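Local atomic coordinates of conserved hypothetical protein (Streptococcus pneumoniae, PDB entry 2GK4), a protein that is of unknown function but probably takes part in coenzyme A biosynthesis, resembling the phosphopantothenate–cysteine ligase part of DNA/pantothenate metabolism flavoproteins. Residues A[4-10]-A[44-50]; A[30-35]-A[216-220]; A[85-91]-A[155-160]. Residues are numbered along the deposited sequence.

Overall arrangement
Contacts 1 and 3 are backbone-paired parallel strands of the central sheet, and they meet because strands 5-9 and 87-90 are neighbours: T9 O lies 2.6 Å from S91 OG, and K5 N 2.7 Å from Q86 OE1. Contact 2 differs in kind, joining two helices beside the sheet with no hydrogen bond between its segments. Contact 1 is buried; contacts 2 and 3 are partly buried, and only contact 2 includes an exposed residue. Helix 30-41 links the three, since it precedes strand 45-50 in the chain and places L31 and I35 on F160 of contact 3. Contact 3 is nested within the loop that contact 2 closes, whereas contacts 1 and 2 cross along the chain.

Contact 1. Residues A[4-10]-A[44-50]; sequences MKILVTS and YEVCLIT
V8 is at the apolar centre: its t rotamer brings CG2 within 3.7 Å of V46 CG1, and its CG1 lies 3.8 Å from L48 CD1. I6 shares this face, with its CG1 3.9 Å from Y44 CD2. On the opposite face, L7 (t, p) places CD1 3.7 Å from C47 SG and 4.0 Å from I49 CG1. The strands run parallel, 4.6 Å apart at -18°, with I6 level with V46 and T9 with I49. The hydrogen-bond ladder comprises I6 N to E45 O (3.0 Å), I49 N to V8 O (2.8 Å), and C47 N to I6 O, V8 N to C47 O and S10 N to I49 O, all 2.9 Å. C-terminally, T50 OG1 donates to S10 OG (3.0 Å). At the other end, water bridges M4 O (2.6 Å) and E45 N (3.1 Å), beside a long K5 NZ–E45 OE1 salt bridge (3.8 Å). Helix 30-41 connects these strands in a Rossmann-like beta-alpha-beta unit. Backbone bonds thus set the register, while charge is confined to one margin.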
loop_
_atom_site.group_PDB
_atom_site.type_symbol
_atom_site.label_atom_id
_atom_site.label_comp_id
_atom_site.label_asym_id
_atom_site.label_seq_id
_atom_site.Cartn_x
_atom_site.Cartn_y
_atom_site.Cartn_z
HETATM N N MSE A 4 29.848 -16.332 10.063
HETATM C CA MSE A 4 29.295 -14.984 10.018
HETATM C C MSE A 4 27.816 -14.969 9.614
HETATM O O MSE A 4 27.398 -15.647 8.684
HETATM C CB MSE A 4 30.226 -13.990 9.304
HETATM C CG MSE A 4 29.999 -13.616 7.870
HETATM SE SE MSE A 4 31.440 -12.346 7.357
HETATM C CE MSE A 4 32.206 -11.892 9.012
ATOM N N LYS A 5 27.035 -14.247 10.406
ATOM C CA LYS A 5 25.592 -14.215 10.292
ATOM C C LYS A 5 25.246 -12.959 9.510
ATOM O O LYS A 5 25.838 -11.892 9.748
ATOM C CB LYS A 5 24.967 -14.136 11.680
ATOM C CG LYS A 5 25.182 -15.375 12.565
ATOM C CD LYS A 5 24.456 -15.179 13.887
ATOM C CE LYS A 5 24.640 -16.359 14.831
ATOM N NZ LYS A 5 23.911 -16.111 16.116
ATOM N N ILE A 6 24.314 -13.090 8.573
ATOM C CA ILE A 6 23.988 -11.991 7.664
ATOM C C ILE A 6 22.585 -11.443 7.926
ATOM O O ILE A 6 21.616 -12.186 7.928
ATOM C CB ILE A 6 24.061 -12.447 6.179
ATOM C CG1 ILE A 6 25.259 -13.389 5.926
ATOM C CG2 ILE A 6 24.056 -11.238 5.246
ATOM C CD1 ILE A 6 26.596 -12.746 5.958
ATOM N N LEU A 7 22.489 -10.120 8.116
ATOM C CA LEU A 7 21.221 -9.448 8.245
ATOM C C LEU A 7 20.896 -8.804 6.899
ATOM O O LEU A 7 21.733 -8.144 6.286
ATOM C CB LEU A 7 21.330 -8.365 9.351
ATOM C CG LEU A 7 20.083 -7.576 9.788
ATOM C CD1 LEU A 7 18.993 -8.499 10.372
ATOM C CD2 LEU A 7 20.541 -6.549 10.813
ATOM N N VAL A 8 19.686 -9.043 6.411
ATOM C CA VAL A 8 19.286 -8.543 5.114
ATOM C C VAL A 8 17.984 -7.806 5.272
ATOM O O VAL A 8 17.099 -8.237 6.052
ATOM C CB VAL A 8 19.145 -9.704 4.045
ATOM C CG1 VAL A 8 18.689 -9.142 2.700
ATOM C CG2 VAL A 8 20.453 -10.543 3.900
ATOM N N THR A 9 17.832 -6.678 4.567
ATOM C CA THR A 9 16.518 -6.053 4.500
ATOM C C THR A 9 16.026 -6.036 3.062
ATOM O O THR A 9 16.823 -5.921 2.099
ATOM C CB THR A 9 16.472 -4.587 5.055
ATOM O OG1 THR A 9 17.148 -3.702 4.141
ATOM C CG2 THR A 9 17.141 -4.472 6.471
ATOM N N SER A 10 14.719 -6.182 2.899
ATOM C CA SER A 10 14.132 -6.023 1.574
ATOM C C SER A 10 12.698 -5.510 1.628
ATOM O O SER A 10 12.040 -5.532 2.673
ATOM C CB SER A 10 14.148 -7.376 0.830
ATOM O OG SER A 10 13.093 -8.198 1.324
ATOM N N TYR A 44 25.086 -19.773 4.621
ATOM C CA TYR A 44 24.985 -18.698 5.629
ATOM C C TYR A 44 23.672 -18.725 6.386
ATOM O O TYR A 44 22.640 -19.124 5.840
ATOM C CB TYR A 44 25.114 -17.312 4.965
ATOM C CG TYR A 44 26.520 -17.063 4.500
ATOM C CD1 TYR A 44 26.888 -17.357 3.196
ATOM C CD2 TYR A 44 27.498 -16.589 5.387
ATOM C CE1 TYR A 44 28.189 -17.168 2.752
ATOM C CE2 TYR A 44 28.809 -16.392 4.956
ATOM C CZ TYR A 44 29.142 -16.683 3.634
ATOM O OH TYR A 44 30.434 -16.519 3.183
ATOM N N GLU A 45 23.747 -18.303 7.647
ATOM C CA GLU A 45 22.592 -18.026 8.473
ATOM C C GLU A 45 22.164 -16.602 8.119
ATOM O O GLU A 45 23.009 -15.692 8.092
ATOM C CB GLU A 45 22.979 -18.121 9.949
ATOM C CG GLU A 45 21.850 -17.743 10.900
ATOM C CD GLU A 45 22.260 -17.917 12.366
ATOM O OE1 GLU A 45 21.652 -17.235 13.239
ATOM O OE2 GLU A 45 23.211 -18.709 12.618
ATOM N N VAL A 46 20.898 -16.435 7.748
ATOM C CA VAL A 46 20.388 -15.120 7.317
ATOM C C VAL A 46 19.167 -14.749 8.135
ATOM O O VAL A 46 18.277 -15.570 8.332
ATOM C CB VAL A 46 19.966 -15.113 5.821
ATOM C CG1 VAL A 46 19.389 -13.714 5.420
ATOM C CG2 VAL A 46 21.140 -15.507 4.917
ATOM N N CYS A 47 19.108 -13.498 8.578
ATOM C CA CYS A 47 17.894 -12.967 9.157
ATOM C C CYS A 47 17.377 -11.913 8.183
ATOM O O CYS A 47 18.107 -10.952 7.844
ATOM C CB CYS A 47 18.179 -12.357 10.529
ATOM S SG CYS A 47 16.752 -11.386 11.154
ATOM N N LEU A 48 16.174 -12.132 7.663
ATOM C CA LEU A 48 15.606 -11.209 6.675
ATOM C C LEU A 48 14.539 -10.338 7.305
ATOM O O LEU A 48 13.526 -10.855 7.796
ATOM C CB LEU A 48 14.964 -12.000 5.516
ATOM C CG LEU A 48 14.242 -11.156 4.456
ATOM C CD1 LEU A 48 15.214 -10.229 3.700
ATOM C CD2 LEU A 48 13.449 -12.040 3.464
ATOM N N ILE A 49 14.772 -9.029 7.298
ATOM C CA ILE A 49 13.764 -8.062 7.684
ATOM C C ILE A 49 13.068 -7.643 6.400
ATOM O O ILE A 49 13.717 -7.178 5.441
ATOM C CB ILE A 49 14.406 -6.838 8.370
ATOM C CG1 ILE A 49 15.252 -7.295 9.566
ATOM C CG2 ILE A 49 13.335 -5.788 8.759
ATOM C CD1 ILE A 49 14.500 -8.156 10.583
ATOM N N THR A 50 11.760 -7.838 6.363
ATOM C CA THR A 50 11.025 -7.595 5.139
ATOM C C THR A 50 9.594 -7.094 5.433
ATOM O O THR A 50 9.266 -6.737 6.572
ATOM C CB THR A 50 11.137 -8.870 4.234
ATOM O OG1 THR A 50 10.631 -8.610 2.917
ATOM C CG2 THR A 50 10.408 -10.079 4.911
HETATM O O HOH W 1 26.625 -18.126 8.736
#

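Contact 2. Residues A[30-35]-A[216-220]; sequences HLGKII and KEEIA
This is an apolar helix–helix contact beside the central sheet, joining helix 30-41, early in the chain, to the C-terminal helix 216-228. Both segments are regular alpha-helix, held by bonds such as I35 N to L31 O (2.9 Å) and A220 N to K216 O (3.0 Å). Their axes approach to 9.3 Å and cross at -49°. The backbones come closest where I35 and A220 have CA atoms 4.9 Å apart, and the small A220 side chain permits this: its CB lies 3.9 Å from I34 CG2, 4.1 Å from I35 CA and 4.2 Å from I35 CG1. One turn earlier, K216 has chi1 m and both chi2 and chi3 t, so its extended aliphatic stem runs along the other helix, with CB 3.8 Å from I34 CD1, CG 4.0 Å from L31 CD1 and CE 3.7 Å from H30 ND1. L31 (t, p) also sets CD1 4.0 Å from I219 CG2. The CA-to-CB bond of I34 (m, t) points toward the partner helix, and its CD1 comes within 4.0 Å of E217 OE2. On the sheet side, I219 reaches A202, F204 and V213, and L31 and I35 rest on F160. With no hydrogen bond across the interface, the helices are joined by shape and hydrophobic burial, and even the charged K216 contributes through its methylene groups.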
loop_
_atom_site.group_PDB
_atom_site.type_symbol
_atom_site.label_atom_id
_atom_site.label_comp_id
_atom_site.label_asym_id
_atom_site.label_seq_id
_atom_site.Cartn_x
_atom_site.Cartn_y
_atom_site.Cartn_z
ATOM N N HIS A 30 12.417 -8.052 -5.007
ATOM C CA HIS A 30 12.935 -9.195 -5.779
ATOM C C HIS A 30 14.444 -9.396 -5.623
ATOM O O HIS A 30 14.922 -10.510 -5.475
ATOM C CB HIS A 30 12.565 -9.082 -7.259
ATOM C CG HIS A 30 12.814 -10.332 -8.049
ATOM N ND1 HIS A 30 13.120 -10.309 -9.393
ATOM C CD2 HIS A 30 12.800 -11.644 -7.691
ATOM C CE1 HIS A 30 13.282 -11.546 -9.831
ATOM N NE2 HIS A 30 13.093 -12.376 -8.822
ATOM N N LEU A 31 15.207 -8.319 -5.668
ATOM C CA LEU A 31 16.652 -8.462 -5.558
ATOM C C LEU A 31 17.057 -8.972 -4.170
ATOM O O LEU A 31 17.875 -9.891 -4.062
ATOM C CB LEU A 31 17.313 -7.158 -5.906
ATOM C CG LEU A 31 18.839 -7.145 -5.890
ATOM C CD1 LEU A 31 19.471 -8.202 -6.806
ATOM C CD2 LEU A 31 19.263 -5.743 -6.305
ATOM N N GLY A 32 16.414 -8.440 -3.128
ATOM C CA GLY A 32 16.588 -8.945 -1.768
ATOM C C GLY A 32 16.350 -10.443 -1.646
ATOM O O GLY A 32 17.105 -11.155 -0.971
ATOM N N LYS A 33 15.292 -10.917 -2.302
ATOM C CA LYS A 33 14.970 -12.338 -2.314
ATOM C C LYS A 33 16.097 -13.152 -2.931
ATOM O O LYS A 33 16.512 -14.155 -2.358
ATOM C CB LYS A 33 13.645 -12.579 -3.063
ATOM C CG LYS A 33 13.306 -14.070 -3.269
ATOM C CD LYS A 33 11.971 -14.179 -3.978
ATOM C CE LYS A 33 11.536 -15.608 -4.099
ATOM N NZ LYS A 33 12.287 -16.275 -5.213
ATOM N N ILE A 34 16.624 -12.709 -4.075
ATOM C CA ILE A 34 17.674 -13.476 -4.778
ATOM C C ILE A 34 18.966 -13.471 -3.967
ATOM O O ILE A 34 19.645 -14.502 -3.849
ATOM C CB ILE A 34 17.931 -12.933 -6.206
ATOM C CG1 ILE A 34 16.669 -13.099 -7.085
ATOM C CG2 ILE A 34 19.106 -13.684 -6.875
ATOM C CD1 ILE A 34 16.795 -12.410 -8.457
ATOM N N ILE A 35 19.292 -12.330 -3.367
ATOM C CA ILE A 35 20.483 -12.257 -2.523
ATOM C C ILE A 35 20.370 -13.238 -1.363
ATOM O O ILE A 35 21.306 -13.994 -1.078
ATOM C CB ILE A 35 20.705 -10.813 -2.042
ATOM C CG1 ILE A 35 21.142 -9.975 -3.272
ATOM C CG2 ILE A 35 21.766 -10.771 -0.916
ATOM C CD1 ILE A 35 21.049 -8.428 -3.005
ATOM N N LYS A 216 20.694 -9.413 -11.996
ATOM C CA LYS A 216 20.406 -9.672 -10.599
ATOM C C LYS A 216 21.202 -10.843 -10.083
ATOM O O LYS A 216 21.685 -10.809 -8.971
ATOM C CB LYS A 216 18.907 -9.972 -10.415
ATOM C CG LYS A 216 18.037 -8.713 -10.452
ATOM C CD LYS A 216 16.508 -9.046 -10.382
ATOM C CE LYS A 216 15.693 -7.779 -10.156
ATOM N NZ LYS A 216 15.886 -6.775 -11.293
ATOM N N GLU A 217 21.324 -11.887 -10.898
ATOM C CA GLU A 217 22.091 -13.063 -10.492
ATOM C C GLU A 217 23.557 -12.670 -10.287
ATOM O O GLU A 217 24.188 -13.095 -9.312
ATOM C CB GLU A 217 21.940 -14.182 -11.530
ATOM C CG GLU A 217 20.501 -14.745 -11.626
ATOM C CD GLU A 217 19.477 -13.779 -12.260
ATOM O OE1 GLU A 217 19.828 -12.985 -13.171
ATOM O OE2 GLU A 217 18.300 -13.833 -11.845
ATOM N N GLU A 218 24.079 -11.826 -11.179
ATOM C CA GLU A 218 25.466 -11.362 -11.059
ATOM C C GLU A 218 25.642 -10.508 -9.814
ATOM O O GLU A 218 26.701 -10.579 -9.167
ATOM C CB GLU A 218 25.895 -10.552 -12.282
ATOM C CG GLU A 218 26.569 -11.373 -13.381
ATOM C CD GLU A 218 26.794 -10.582 -14.680
ATOM O OE1 GLU A 218 27.093 -9.361 -14.630
ATOM O OE2 GLU A 218 26.678 -11.202 -15.765
ATOM N N ILE A 219 24.622 -9.699 -9.488
ATOM C CA ILE A 219 24.645 -8.908 -8.239
ATOM C C ILE A 219 24.809 -9.845 -7.047
ATOM O O ILE A 219 25.724 -9.672 -6.215
ATOM C CB ILE A 219 23.383 -7.993 -8.072
ATOM C CG1 ILE A 219 23.347 -6.930 -9.177
ATOM C CG2 ILE A 219 23.353 -7.318 -6.672
ATOM C CD1 ILE A 219 21.966 -6.181 -9.318
ATOM N N ALA A 220 23.919 -10.842 -6.976
ATOM C CA ALA A 220 23.979 -11.827 -5.886
ATOM C C ALA A 220 25.303 -12.583 -5.787
ATOM O O ALA A 220 25.846 -12.731 -4.676
ATOM C CB ALA A 220 22.758 -12.796 -5.922
#

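Contact 3. Residues A[85-91]-A[155-160]; sequences YQVLIHS and IHLIGF
L88 and I155 each bury 70 Å² here, and I158 buries 63 Å². L88 (t, p) sets CB 3.8 Å from I155 CD1 and CD2 3.7 Å from L157 CD1. I155, with both chi angles t, brings CG1 to 3.5 Å from Y85 O. I158 (m, t) occupies the opposite face of the sheet, its CD1 lying 3.9 Å from V87 CG1 and 4.1 Å from I89 CG1. The extended strands are parallel, 4.8 Å apart at 6°, pairing V87 with H156, L88 with L157 and I89 with I158. Their hydrogen-bond ladder runs H156 N to Q86 O and L88 N to H156 O, both 2.9 Å, then I158 N to L88 O and H90 N to I158 O, both 2.8 Å. Beyond it, a water spans H90 O and F160 N, 2.8 Å from each, and H90 O meets the F160 ring edge (CD1 3.2 Å). Strand 87-90 lies between 5-9 and 156-163; helix 145-151 packs on L88 and I155, helix 30-41 on I89 and F160.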
loop_
_atom_site.group_PDB
_atom_site.type_symbol
_atom_site.label_atom_id
_atom_site.label_comp_id
_atom_site.label_asym_id
_atom_site.label_seq_id
_atom_site.Cartn_x
_atom_site.Cartn_y
_atom_site.Cartn_z
ATOM N N TYR A 85 24.823 -9.371 14.202
ATOM C CA TYR A 85 25.156 -9.813 12.824
ATOM C C TYR A 85 26.484 -9.231 12.393
ATOM O O TYR A 85 26.898 -8.185 12.890
ATOM C CB TYR A 85 23.999 -9.479 11.832
ATOM C CG TYR A 85 22.794 -10.348 12.177
ATOM C CD1 TYR A 85 21.938 -9.995 13.216
ATOM C CD2 TYR A 85 22.585 -11.561 11.524
ATOM C CE1 TYR A 85 20.869 -10.822 13.583
ATOM C CE2 TYR A 85 21.518 -12.415 11.898
ATOM C CZ TYR A 85 20.672 -12.032 12.921
ATOM O OH TYR A 85 19.628 -12.864 13.315
ATOM N N GLN A 86 27.150 -9.914 11.461
ATOM C CA GLN A 86 28.477 -9.500 10.998
ATOM C C GLN A 86 28.426 -8.746 9.649
ATOM O O GLN A 86 29.385 -8.054 9.240
ATOM C CB GLN A 86 29.377 -10.708 10.868
ATOM C CG GLN A 86 29.802 -11.326 12.214
ATOM C CD GLN A 86 28.634 -11.931 12.961
ATOM O OE1 GLN A 86 27.965 -12.842 12.459
ATOM N NE2 GLN A 86 28.363 -11.412 14.159
ATOM N N VAL A 87 27.294 -8.879 8.968
ATOM C CA VAL A 87 27.064 -8.173 7.709
ATOM C C VAL A 87 25.629 -7.693 7.676
ATOM O O VAL A 87 24.727 -8.416 8.112
ATOM C CB VAL A 87 27.295 -9.122 6.491
ATOM C CG1 VAL A 87 26.990 -8.386 5.148
ATOM C CG2 VAL A 87 28.700 -9.684 6.523
ATOM N N LEU A 88 25.434 -6.475 7.168
ATOM C CA LEU A 88 24.076 -5.950 6.860
ATOM C C LEU A 88 24.001 -5.611 5.358
ATOM O O LEU A 88 24.778 -4.808 4.852
ATOM C CB LEU A 88 23.746 -4.702 7.715
ATOM C CG LEU A 88 22.502 -3.918 7.270
ATOM C CD1 LEU A 88 21.219 -4.816 7.312
ATOM C CD2 LEU A 88 22.316 -2.692 8.155
ATOM N N ILE A 89 23.038 -6.222 4.670
ATOM C CA ILE A 89 22.750 -5.901 3.297
ATOM C C ILE A 89 21.419 -5.207 3.281
ATOM O O ILE A 89 20.374 -5.843 3.407
ATOM C CB ILE A 89 22.745 -7.161 2.376
ATOM C CG1 ILE A 89 24.073 -7.872 2.464
ATOM C CG2 ILE A 89 22.354 -6.763 0.938
ATOM C CD1 ILE A 89 24.067 -9.273 1.743
ATOM N N HIS A 90 21.482 -3.881 3.191
ATOM C CA HIS A 90 20.287 -3.069 3.315
ATOM C C HIS A 90 19.686 -2.762 1.948
ATOM O O HIS A 90 20.118 -1.814 1.261
ATOM C CB HIS A 90 20.587 -1.770 4.085
ATOM C CG HIS A 90 19.362 -0.943 4.310
ATOM N ND1 HIS A 90 19.295 0.405 4.023
ATOM C CD2 HIS A 90 18.130 -1.303 4.737
ATOM C CE1 HIS A 90 18.083 0.850 4.316
ATOM N NE2 HIS A 90 17.356 -0.173 4.740
ATOM N N SER A 91 18.699 -3.551 1.540
ATOM C CA SER A 91 18.069 -3.299 0.255
ATOM C C SER A 91 16.633 -2.801 0.307
ATOM O O SER A 91 16.035 -2.491 -0.749
ATOM C CB SER A 91 18.205 -4.528 -0.660
ATOM O OG SER A 91 17.163 -5.453 -0.439
ATOM N N ILE A 155 30.495 -4.133 12.036
ATOM C CA ILE A 155 29.638 -4.765 11.023
ATOM C C ILE A 155 30.043 -4.323 9.604
ATOM O O ILE A 155 30.493 -3.190 9.394
ATOM C CB ILE A 155 28.127 -4.513 11.304
ATOM C CG1 ILE A 155 27.265 -5.584 10.604
ATOM C CG2 ILE A 155 27.722 -3.064 10.932
ATOM C CD1 ILE A 155 25.777 -5.448 10.880
ATOM N N HIS A 156 29.949 -5.226 8.631
ATOM C CA HIS A 156 30.179 -4.845 7.240
ATOM C C HIS A 156 28.859 -4.339 6.664
ATOM O O HIS A 156 27.902 -5.109 6.571
ATOM C CB HIS A 156 30.703 -6.050 6.466
ATOM C CG HIS A 156 32.033 -6.530 6.965
ATOM N ND1 HIS A 156 33.163 -5.745 6.915
ATOM C CD2 HIS A 156 32.402 -7.685 7.569
ATOM C CE1 HIS A 156 34.178 -6.405 7.447
ATOM N NE2 HIS A 156 33.742 -7.586 7.849
ATOM N N LEU A 157 28.800 -3.041 6.344
ATOM C CA LEU A 157 27.555 -2.410 5.909
ATOM C C LEU A 157 27.505 -2.274 4.396
ATOM O O LEU A 157 28.331 -1.581 3.790
ATOM C CB LEU A 157 27.392 -1.038 6.533
ATOM C CG LEU A 157 26.261 -0.132 6.070
ATOM C CD1 LEU A 157 24.899 -0.861 6.179
ATOM C CD2 LEU A 157 26.298 1.148 6.964
ATOM N N ILE A 158 26.494 -2.884 3.805
ATOM C CA ILE A 158 26.296 -2.809 2.381
ATOM C C ILE A 158 24.954 -2.168 2.130
ATOM O O ILE A 158 23.912 -2.626 2.633
ATOM C CB ILE A 158 26.366 -4.207 1.703
ATOM C CG1 ILE A 158 27.767 -4.793 1.900
ATOM C CG2 ILE A 158 25.995 -4.055 0.220
ATOM C CD1 ILE A 158 27.838 -6.308 1.934
ATOM N N GLY A 159 24.978 -1.067 1.393
ATOM C CA GLY A 159 23.716 -0.394 1.038
ATOM C C GLY A 159 23.502 -0.346 -0.461
ATOM O O GLY A 159 24.343 -0.838 -1.240
ATOM N N PHE A 160 22.363 0.241 -0.845
ATOM C CA PHE A 160 21.966 0.423 -2.240
ATOM C C PHE A 160 21.624 1.872 -2.480
ATOM O O PHE A 160 21.297 2.610 -1.549
ATOM C CB PHE A 160 20.729 -0.449 -2.554
ATOM C CG PHE A 160 21.046 -1.896 -2.712
ATOM C CD1 PHE A 160 21.243 -2.705 -1.603
ATOM C CD2 PHE A 160 21.168 -2.456 -3.984
ATOM C CE1 PHE A 160 21.577 -4.062 -1.757
ATOM C CE2 PHE A 160 21.465 -3.806 -4.142
ATOM C CZ PHE A 160 21.690 -4.600 -3.017
HETATM O O HOH W 2 20.438 0.916 1.108
#